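Local coordinates for protein Moesin/ezrin/radixin homolog 2 (Drosophila melanogaster, PDB 7EDR) that probably binds membrane-associated and signalling proteins through its FERM domain, acting as the fly Merlin in growth control at the cell cortex, at residues C[159-164]-C[169-174]; C[143-148]-C[174-179]. All blocks are in the same frame, centred on the assembly; numbering follows the deposited sequence.

Contact 1. Residues C[159-164]-C[169-174]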
ATOM      1  N   GLY C 159       2.850  34.078 -27.951  1.00 30.84           N
ATOM      2  CA  GLY C 159       4.294  34.216 -27.924  1.00 26.19           C
ATOM      3  C   GLY C 159       5.015  33.243 -28.833  1.00 33.06           C
ATOM      4  O   GLY C 159       6.173  33.487 -29.208  1.00 38.49           O
ATOM      5  N   VAL C 160       4.375  32.129 -29.178  1.00 34.39           N
ATOM      6  CA  VAL C 160       4.967  31.220 -30.149  1.00 33.90           C
ATOM      7  C   VAL C 160       4.832  31.785 -31.555  1.00 30.27           C
ATOM      8  O   VAL C 160       5.821  31.954 -32.273  1.00 30.35           O
ATOM      9  CB  VAL C 160       4.334  29.824 -30.035  1.00 29.54           C
ATOM     10  CG1 VAL C 160       4.795  28.926 -31.196  1.00 30.76           C
ATOM     11  CG2 VAL C 160       4.734  29.220 -28.739  1.00 28.92           C
ATOM     12  N   THR C 161       3.606  32.111 -31.953  1.00 28.05           N
ATOM     13  CA  THR C 161       3.369  32.519 -33.331  1.00 33.83           C
ATOM     14  C   THR C 161       3.996  33.878 -33.651  1.00 36.31           C
ATOM     15  O   THR C 161       4.398  34.103 -34.797  1.00 38.52           O
ATOM     16  CB  THR C 161       1.866  32.508 -33.621  1.00 30.94           C
ATOM     17  OG1 THR C 161       1.176  33.305 -32.651  1.00 26.84           O
ATOM     18  CG2 THR C 161       1.335  31.079 -33.563  1.00 28.87           C
ATOM     19  N   ASP C 162       4.110  34.783 -32.666  1.00 33.69           N
ATOM     20  CA  ASP C 162       4.827  36.044 -32.868  1.00 33.50           C
ATOM     21  C   ASP C 162       6.308  35.841 -33.138  1.00 34.70           C
ATOM     22  O   ASP C 162       6.951  36.722 -33.713  1.00 40.39           O
ATOM     23  CB  ASP C 162       4.725  36.956 -31.639  1.00 35.28           C
ATOM     24  CG  ASP C 162       3.318  37.452 -31.374  1.00 39.22           C
ATOM     25  OD1 ASP C 162       3.079  37.906 -30.242  1.00 43.49           O
ATOM     26  OD2 ASP C 162       2.452  37.382 -32.270  1.00 44.11           O
ATOM     27  N   GLN C 163       6.860  34.721 -32.710  1.00 36.04           N
ATOM     28  CA  GLN C 163       8.288  34.452 -32.756  1.00 38.24           C
ATOM     29  C   GLN C 163       8.764  33.994 -34.132  1.00 35.44           C
ATOM     30  O   GLN C 163       9.978  33.931 -34.371  1.00 37.32           O
ATOM     31  CB  GLN C 163       8.591  33.388 -31.698  1.00 34.27           C
ATOM     32  CG  GLN C 163       9.997  33.278 -31.215  1.00 41.87           C
ATOM     33  CD  GLN C 163      10.065  32.362 -30.016  1.00 41.75           C
ATOM     34  OE1 GLN C 163       9.114  32.304 -29.223  1.00 39.88           O
ATOM     35  NE2 GLN C 163      11.168  31.630 -29.881  1.00 39.37           N
ATOM     36  N   TYR C 164       7.851  33.666 -35.040  1.00 33.99           N
ATOM     37  CA  TYR C 164       8.230  33.055 -36.304  1.00 36.58           C
ATOM     38  C   TYR C 164       7.539  33.744 -37.468  1.00 35.63           C
ATOM     39  O   TYR C 164       6.398  34.206 -37.352  1.00 31.68           O
ATOM     40  CB  TYR C 164       7.896  31.564 -36.334  1.00 33.82           C
ATOM     41  CG  TYR C 164       8.747  30.755 -35.397  1.00 35.17           C
ATOM     42  CD1 TYR C 164       8.419  30.643 -34.040  1.00 35.76           C
ATOM     43  CD2 TYR C 164       9.888  30.101 -35.860  1.00 33.91           C
ATOM     44  CE1 TYR C 164       9.208  29.901 -33.172  1.00 34.50           C
ATOM     45  CE2 TYR C 164      10.680  29.348 -34.999  1.00 40.65           C
ATOM     46  CZ  TYR C 164      10.332  29.253 -33.659  1.00 37.45           C
ATOM     47  OH  TYR C 164      11.124  28.516 -32.822  1.00 41.97           O
ATOM     48  N   GLU C 169      -1.704  29.118 -41.449  1.00 29.50           N
ATOM     49  CA  GLU C 169      -1.931  27.865 -42.165  1.00 30.15           C
ATOM     50  C   GLU C 169      -0.700  26.982 -42.134  1.00 31.75           C
ATOM     51  O   GLU C 169      -0.816  25.749 -42.179  1.00 27.46           O
ATOM     52  CB  GLU C 169      -2.334  28.141 -43.613  1.00 30.11           C
ATOM     53  CG  GLU C 169      -3.690  28.829 -43.758  1.00 35.65           C
ATOM     54  CD  GLU C 169      -3.686  30.340 -43.405  1.00 39.62           C
ATOM     55  OE1 GLU C 169      -2.608  30.971 -43.215  1.00 33.30           O
ATOM     56  OE2 GLU C 169      -4.799  30.900 -43.325  1.00 47.29           O
ATOM     57  N   MET C 170       0.485  27.598 -42.078  1.00 29.45           N
ATOM     58  CA  MET C 170       1.713  26.823 -41.987  1.00 27.59           C
ATOM     59  C   MET C 170       1.821  26.151 -40.627  1.00 29.25           C
ATOM     60  O   MET C 170       2.250  24.992 -40.532  1.00 24.47           O
ATOM     61  CB  MET C 170       2.925  27.724 -42.242  1.00 26.81           C
ATOM     62  CG  MET C 170       3.174  28.030 -43.702  1.00 26.00           C
ATOM     63  SD  MET C 170       4.179  29.509 -43.980  1.00 29.03           S
ATOM     64  CE  MET C 170       5.840  28.905 -43.611  1.00 19.66           C
ATOM     65  N   TRP C 171       1.436  26.866 -39.563  1.00 26.31           N
ATOM     66  CA  TRP C 171       1.354  26.237 -38.245  1.00 31.45           C
ATOM     67  C   TRP C 171       0.317  25.113 -38.235  1.00 29.43           C
ATOM     68  O   TRP C 171       0.598  23.991 -37.795  1.00 25.78           O
ATOM     69  CB  TRP C 171       1.013  27.278 -37.182  1.00 31.12           C
ATOM     70  CG  TRP C 171       2.116  28.221 -36.777  1.00 26.27           C
ATOM     71  CD1 TRP C 171       2.154  29.564 -36.988  1.00 25.70           C
ATOM     72  CD2 TRP C 171       3.315  27.895 -36.049  1.00 27.95           C
ATOM     73  NE1 TRP C 171       3.307  30.097 -36.455  1.00 29.39           N
ATOM     74  CE2 TRP C 171       4.036  29.096 -35.871  1.00 27.13           C
ATOM     75  CE3 TRP C 171       3.849  26.707 -35.539  1.00 27.85           C
ATOM     76  CZ2 TRP C 171       5.264  29.147 -35.200  1.00 27.77           C
ATOM     77  CZ3 TRP C 171       5.089  26.759 -34.870  1.00 29.76           C
ATOM     78  CH2 TRP C 171       5.776  27.970 -34.716  1.00 27.99           C
ATOM     79  N   GLU C 172      -0.890  25.397 -38.736  1.00 31.53           N
ATOM     80  CA  GLU C 172      -1.954  24.397 -38.743  1.00 29.64           C
ATOM     81  C   GLU C 172      -1.521  23.118 -39.453  1.00 28.60           C
ATOM     82  O   GLU C 172      -1.836  22.014 -38.997  1.00 29.23           O
ATOM     83  CB  GLU C 172      -3.214  24.984 -39.381  1.00 26.43           C
ATOM     84  CG  GLU C 172      -3.844  26.105 -38.546  1.00 33.12           C
ATOM     85  CD  GLU C 172      -4.668  27.105 -39.357  1.00 40.76           C
ATOM     86  OE1 GLU C 172      -4.875  28.234 -38.849  1.00 36.84           O
ATOM     87  OE2 GLU C 172      -5.117  26.766 -40.484  1.00 42.57           O
ATOM     88  N   GLU C 173      -0.776  23.237 -40.556  1.00 29.24           N
ATOM     89  CA  GLU C 173      -0.385  22.026 -41.281  1.00 29.59           C
ATOM     90  C   GLU C 173       0.564  21.159 -40.458  1.00 28.53           C
ATOM     91  O   GLU C 173       0.495  19.922 -40.517  1.00 27.73           O
ATOM     92  CB  GLU C 173       0.259  22.393 -42.620  1.00 25.67           C
ATOM     93  CG  GLU C 173       0.300  21.245 -43.607  1.00 27.25           C
ATOM     94  CD  GLU C 173      -1.087  20.751 -44.018  1.00 34.74           C
ATOM     95  OE1 GLU C 173      -2.085  21.497 -43.859  1.00 37.35           O
ATOM     96  OE2 GLU C 173      -1.178  19.597 -44.500  1.00 40.28           O
ATOM     97  N   ARG C 174       1.447  21.787 -39.684  1.00 26.75           N
ATOM     98  CA  ARG C 174       2.336  21.028 -38.814  1.00 34.27           C
ATOM     99  C   ARG C 174       1.593  20.401 -37.634  1.00 28.43           C
ATOM    100  O   ARG C 174       1.912  19.275 -37.238  1.00 27.64           O
ATOM    101  CB  ARG C 174       3.471  21.926 -38.349  1.00 28.25           C
ATOM    102  CG  ARG C 174       4.278  22.386 -39.522  1.00 27.30           C
ATOM    103  CD  ARG C 174       5.434  23.191 -39.074  1.00 30.04           C
ATOM    104  NE  ARG C 174       6.665  22.573 -39.539  1.00 36.13           N
ATOM    105  CZ  ARG C 174       7.350  23.016 -40.573  1.00 34.03           C
ATOM    106  NH1 ARG C 174       6.908  24.084 -41.236  1.00 41.00           N
ATOM    107  NH2 ARG C 174       8.468  22.408 -40.926  1.00 32.69           N
TER
HETATM  108  O   HOH W   1       3.324  32.798 -36.851  1.00 27.87           O

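Contact 2. Residues C[143-148]-C[174-179]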
ATOM      1  N   GLU C 143     -11.356  10.624 -43.481  1.00 50.77           N
ATOM      2  CA  GLU C 143     -12.718  10.812 -43.976  1.00 51.72           C
ATOM      3  C   GLU C 143     -13.366  12.049 -43.367  1.00 56.69           C
ATOM      4  O   GLU C 143     -13.961  12.877 -44.073  1.00 59.75           O
ATOM      5  CB  GLU C 143     -13.550   9.578 -43.645  1.00 53.50           C
ATOM      6  CG  GLU C 143     -12.865   8.262 -43.950  1.00 65.15           C
ATOM      7  CD  GLU C 143     -12.981   7.877 -45.413  1.00 70.12           C
ATOM      8  OE1 GLU C 143     -13.460   6.750 -45.686  1.00 74.76           O
ATOM      9  OE2 GLU C 143     -12.616   8.688 -46.300  1.00 70.81           O
ATOM     10  N   THR C 144     -13.267  12.195 -42.052  1.00 50.88           N
ATOM     11  CA  THR C 144     -13.999  13.250 -41.379  1.00 46.34           C
ATOM     12  C   THR C 144     -13.182  14.516 -41.198  1.00 44.47           C
ATOM     13  O   THR C 144     -13.765  15.565 -40.903  1.00 48.27           O
ATOM     14  CB  THR C 144     -14.500  12.729 -40.035  1.00 41.08           C
ATOM     15  OG1 THR C 144     -13.382  12.333 -39.233  1.00 48.74           O
ATOM     16  CG2 THR C 144     -15.356  11.515 -40.276  1.00 40.23           C
ATOM     17  N   TYR C 145     -11.862  14.462 -41.388  1.00 46.34           N
ATOM     18  CA  TYR C 145     -11.058  15.669 -41.227  1.00 50.24           C
ATOM     19  C   TYR C 145     -11.459  16.720 -42.257  1.00 51.94           C
ATOM     20  O   TYR C 145     -11.778  16.396 -43.403  1.00 62.91           O
ATOM     21  CB  TYR C 145      -9.562  15.367 -41.358  1.00 40.23           C
ATOM     22  CG  TYR C 145      -8.737  16.584 -41.012  1.00 44.51           C
ATOM     23  CD1 TYR C 145      -8.367  16.843 -39.701  1.00 42.23           C
ATOM     24  CD2 TYR C 145      -8.365  17.501 -41.986  1.00 45.25           C
ATOM     25  CE1 TYR C 145      -7.637  17.967 -39.374  1.00 37.61           C
ATOM     26  CE2 TYR C 145      -7.639  18.632 -41.667  1.00 41.99           C
ATOM     27  CZ  TYR C 145      -7.274  18.861 -40.362  1.00 40.83           C
ATOM     28  OH  TYR C 145      -6.546  19.990 -40.043  1.00 40.16           O
ATOM     29  N   LYS C 146     -11.432  17.986 -41.852  1.00 48.32           N
ATOM     30  CA  LYS C 146     -11.739  19.097 -42.750  1.00 55.45           C
ATOM     31  C   LYS C 146     -10.613  20.123 -42.679  1.00 54.56           C
ATOM     32  O   LYS C 146     -10.465  20.801 -41.656  1.00 55.61           O
ATOM     33  CB  LYS C 146     -13.076  19.740 -42.376  1.00 61.09           C
ATOM     34  CG  LYS C 146     -14.137  18.743 -41.924  1.00 61.15           C
ATOM     35  CD  LYS C 146     -15.463  19.423 -41.579  1.00 58.81           C
ATOM     36  CE  LYS C 146     -16.174  19.961 -42.819  1.00 62.34           C
ATOM     37  NZ  LYS C 146     -17.452  20.664 -42.473  1.00 65.55           N
ATOM     38  N   ASP C 147      -9.829  20.250 -43.767  1.00 56.59           N
ATOM     39  CA  ASP C 147      -8.757  21.249 -43.861  1.00 53.64           C
ATOM     40  C   ASP C 147      -9.289  22.637 -43.536  1.00 53.20           C
ATOM     41  O   ASP C 147     -10.040  23.217 -44.326  1.00 53.62           O
ATOM     42  CB  ASP C 147      -8.120  21.269 -45.260  1.00 60.15           C
ATOM     43  CG  ASP C 147      -7.451  19.948 -45.635  1.00 61.83           C
ATOM     44  OD1 ASP C 147      -7.815  19.387 -46.690  1.00 68.68           O
ATOM     45  OD2 ASP C 147      -6.541  19.488 -44.902  1.00 63.14           O
ATOM     46  N   GLY C 148      -8.894  23.175 -42.385  1.00 55.92           N
ATOM     47  CA  GLY C 148      -9.578  24.293 -41.775  1.00 52.04           C
ATOM     48  C   GLY C 148     -10.407  23.918 -40.568  1.00 52.55           C
ATOM     49  O   GLY C 148     -11.102  24.779 -40.017  1.00 58.51           O
ATOM     50  N   ARG C 174       1.447  21.787 -39.684  1.00 26.75           N
ATOM     51  CA  ARG C 174       2.336  21.028 -38.814  1.00 34.27           C
ATOM     52  C   ARG C 174       1.593  20.401 -37.634  1.00 28.43           C
ATOM     53  O   ARG C 174       1.912  19.275 -37.238  1.00 27.64           O
ATOM     54  CB  ARG C 174       3.471  21.926 -38.349  1.00 28.25           C
ATOM     55  CG  ARG C 174       4.278  22.386 -39.522  1.00 27.30           C
ATOM     56  CD  ARG C 174       5.434  23.191 -39.074  1.00 30.04           C
ATOM     57  NE  ARG C 174       6.665  22.573 -39.539  1.00 36.13           N
ATOM     58  CZ  ARG C 174       7.350  23.016 -40.573  1.00 34.03           C
ATOM     59  NH1 ARG C 174       6.908  24.084 -41.236  1.00 41.00           N
ATOM     60  NH2 ARG C 174       8.468  22.408 -40.926  1.00 32.69           N
ATOM     61  N   ILE C 175       0.583  21.087 -37.089  1.00 26.31           N
ATOM     62  CA  ILE C 175      -0.258  20.479 -36.064  1.00 22.28           C
ATOM     63  C   ILE C 175      -1.016  19.288 -36.639  1.00 29.19           C
ATOM     64  O   ILE C 175      -1.053  18.209 -36.031  1.00 30.07           O
ATOM     65  CB  ILE C 175      -1.203  21.545 -35.487  1.00 27.56           C
ATOM     66  CG1 ILE C 175      -0.384  22.665 -34.828  1.00 21.60           C
ATOM     67  CG2 ILE C 175      -2.206  20.932 -34.531  1.00 25.58           C
ATOM     68  CD1 ILE C 175      -1.180  23.903 -34.485  1.00 18.23           C
ATOM     69  N   LYS C 176      -1.604  19.455 -37.835  1.00 27.04           N
ATOM     70  CA  LYS C 176      -2.334  18.367 -38.477  1.00 26.38           C
ATOM     71  C   LYS C 176      -1.430  17.173 -38.765  1.00 30.53           C
ATOM     72  O   LYS C 176      -1.850  16.017 -38.622  1.00 32.54           O
ATOM     73  CB  LYS C 176      -2.978  18.854 -39.774  1.00 29.18           C
ATOM     74  CG  LYS C 176      -3.555  17.718 -40.602  1.00 29.06           C
ATOM     75  CD  LYS C 176      -4.001  18.160 -41.988  1.00 36.46           C
ATOM     76  CE  LYS C 176      -4.573  16.969 -42.777  1.00 36.86           C
ATOM     77  NZ  LYS C 176      -5.040  17.323 -44.149  1.00 43.20           N
ATOM     78  N   THR C 177      -0.191  17.429 -39.188  1.00 28.46           N
ATOM     79  CA  THR C 177       0.705  16.333 -39.539  1.00 32.32           C
ATOM     80  C   THR C 177       1.059  15.496 -38.315  1.00 34.15           C
ATOM     81  O   THR C 177       1.140  14.261 -38.391  1.00 31.19           O
ATOM     82  CB  THR C 177       1.968  16.891 -40.194  1.00 30.77           C
ATOM     83  OG1 THR C 177       1.589  17.724 -41.299  1.00 32.35           O
ATOM     84  CG2 THR C 177       2.862  15.759 -40.680  1.00 25.35           C
ATOM     85  N   TRP C 178       1.268  16.155 -37.171  1.00 30.37           N
ATOM     86  CA  TRP C 178       1.535  15.434 -35.937  1.00 32.94           C
ATOM     87  C   TRP C 178       0.276  14.739 -35.423  1.00 34.99           C
ATOM     88  O   TRP C 178       0.329  13.578 -35.002  1.00 34.64           O
ATOM     89  CB  TRP C 178       2.092  16.398 -34.897  1.00 32.15           C
ATOM     90  CG  TRP C 178       3.060  15.759 -33.991  1.00 35.41           C
ATOM     91  CD1 TRP C 178       3.078  14.453 -33.590  1.00 35.81           C
ATOM     92  CD2 TRP C 178       4.191  16.382 -33.384  1.00 33.35           C
ATOM     93  NE1 TRP C 178       4.155  14.229 -32.759  1.00 33.98           N
ATOM     94  CE2 TRP C 178       4.847  15.402 -32.614  1.00 33.68           C
ATOM     95  CE3 TRP C 178       4.712  17.674 -33.416  1.00 32.37           C
ATOM     96  CZ2 TRP C 178       5.990  15.677 -31.890  1.00 35.95           C
ATOM     97  CZ3 TRP C 178       5.839  17.941 -32.701  1.00 30.04           C
ATOM     98  CH2 TRP C 178       6.470  16.951 -31.948  1.00 33.98           C
ATOM     99  N   TYR C 179      -0.863  15.438 -35.457  1.00 31.31           N
ATOM    100  CA  TYR C 179      -2.143  14.829 -35.108  1.00 31.93           C
ATOM    101  C   TYR C 179      -2.380  13.528 -35.879  1.00 35.15           C
ATOM    102  O   TYR C 179      -2.775  12.515 -35.294  1.00 34.60           O
ATOM    103  CB  TYR C 179      -3.253  15.851 -35.367  1.00 27.29           C
ATOM    104  CG  TYR C 179      -4.679  15.351 -35.343  1.00 33.68           C
ATOM    105  CD1 TYR C 179      -5.210  14.747 -34.207  1.00 34.98           C
ATOM    106  CD2 TYR C 179      -5.524  15.542 -36.441  1.00 35.38           C
ATOM    107  CE1 TYR C 179      -6.526  14.310 -34.175  1.00 34.83           C
ATOM    108  CE2 TYR C 179      -6.846  15.124 -36.413  1.00 33.39           C
ATOM    109  CZ  TYR C 179      -7.341  14.509 -35.276  1.00 37.18           C
ATOM    110  OH  TYR C 179      -8.641  14.072 -35.229  1.00 37.12           O
TER

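Contact 1. Residues C[159-164]-C[169-174]
Trp171 reaches from its helix to Thr161 and Tyr164, a worked example of one indole serving two kinds of neighbour through its face and its edge. Its CG lies anti to its own carbonyl carbon (chi1 -75°), which carries the ring across to the turn of 161-164. The methyl of Thr161 sits over one face in a CH-pi contact, CG2 standing 3.9 Å from the centroid of the five-membered ring. The benzo edge of Trp171 points toward the face of Tyr164 in an offset edge-to-face (T-shaped) pair: the ring planes stand at 88°, and Trp171 CZ2 comes 3.7 Å from Tyr164 CD1. Val160 CG1 adds an apolar touch at CH2 of the indole. The ring nitrogen is satisfied through a water that accepts from Trp171 NE1 at 2.7 Å. This water lies in the plane of the indole at its edge and bridges to Thr161 O, 2.7 Å away, which probably steadies the turn of the ring. Within the helical FERM central domain, the contact closes the short connection from helix 158-161 to helix 168-179. Helix 122-137 lies beside both, Pro122 touching Val160 and Tyr164 while Val126 meets Trp171.

Contact 2. Residues C[143-148]-C[174-179]
Lys176 lies along Tyr145 and ends on Asp147, a clear case of a lysine that packs along a ring and pairs its charge at the tip. Its CG is anti to the backbone N (chi1 170°), and with every later torsion extended the chain reaches from helix 168-179 to the loop of 143-148. At the root, CB lies 3.8 Å from Tyr145 OH. CG follows, 3.9 Å from Tyr145 CZ, and CD moves further along the ring, 3.7 Å from Tyr145 CE2. CE rests over one face in a CH-pi contact, 4.1 Å from the Tyr145 centroid and 28° off the ring normal. At the tip, NZ donates to Asp147 OD2 at 2.7 Å, a salt bridge that uses the syn lone pair of the carboxylate oxygen, and it stays near the rim of the ring as well, 3.8 Å from Tyr145 CE2. One turn further along the helix, Tyr179 offers its edge: CE2 comes 4.0 Å from Tyr145 CD1, while its hydroxyl bonds to Gly138 O, just beyond helix 122-137. Tyr145 also touches Tyr140 and Leu150 of the same loop. The lysine chain thus passes from the hydroxyl end of Tyr145 over its ring to the carboxylate. In chemical terms, a partly buried aromatic packing is joined to a salt bridge at an exposed aspartate, whose strength solvent would probably reduce.

Both contacts use helix 168-179 in the FERM central domain, and their centres lie 15 Å apart, on the same side of the chain's centre. On this helix contact 1 uses residues 169-174 and contact 2 uses 174-179, so Arg174 belongs to both segments although it touches neither partner segment. Along the chain, contact 1 is nested within the loop that contact 2 closes: 143-148 comes first, then 159-164, then the helix. One helix thus meets two earlier segments, whose nearest ends lie 5 and 26 residues before those of its own segments. Arg174 instead makes a salt bridge with an acidic side chain of another protein chain, so this helix also takes part in the assembly.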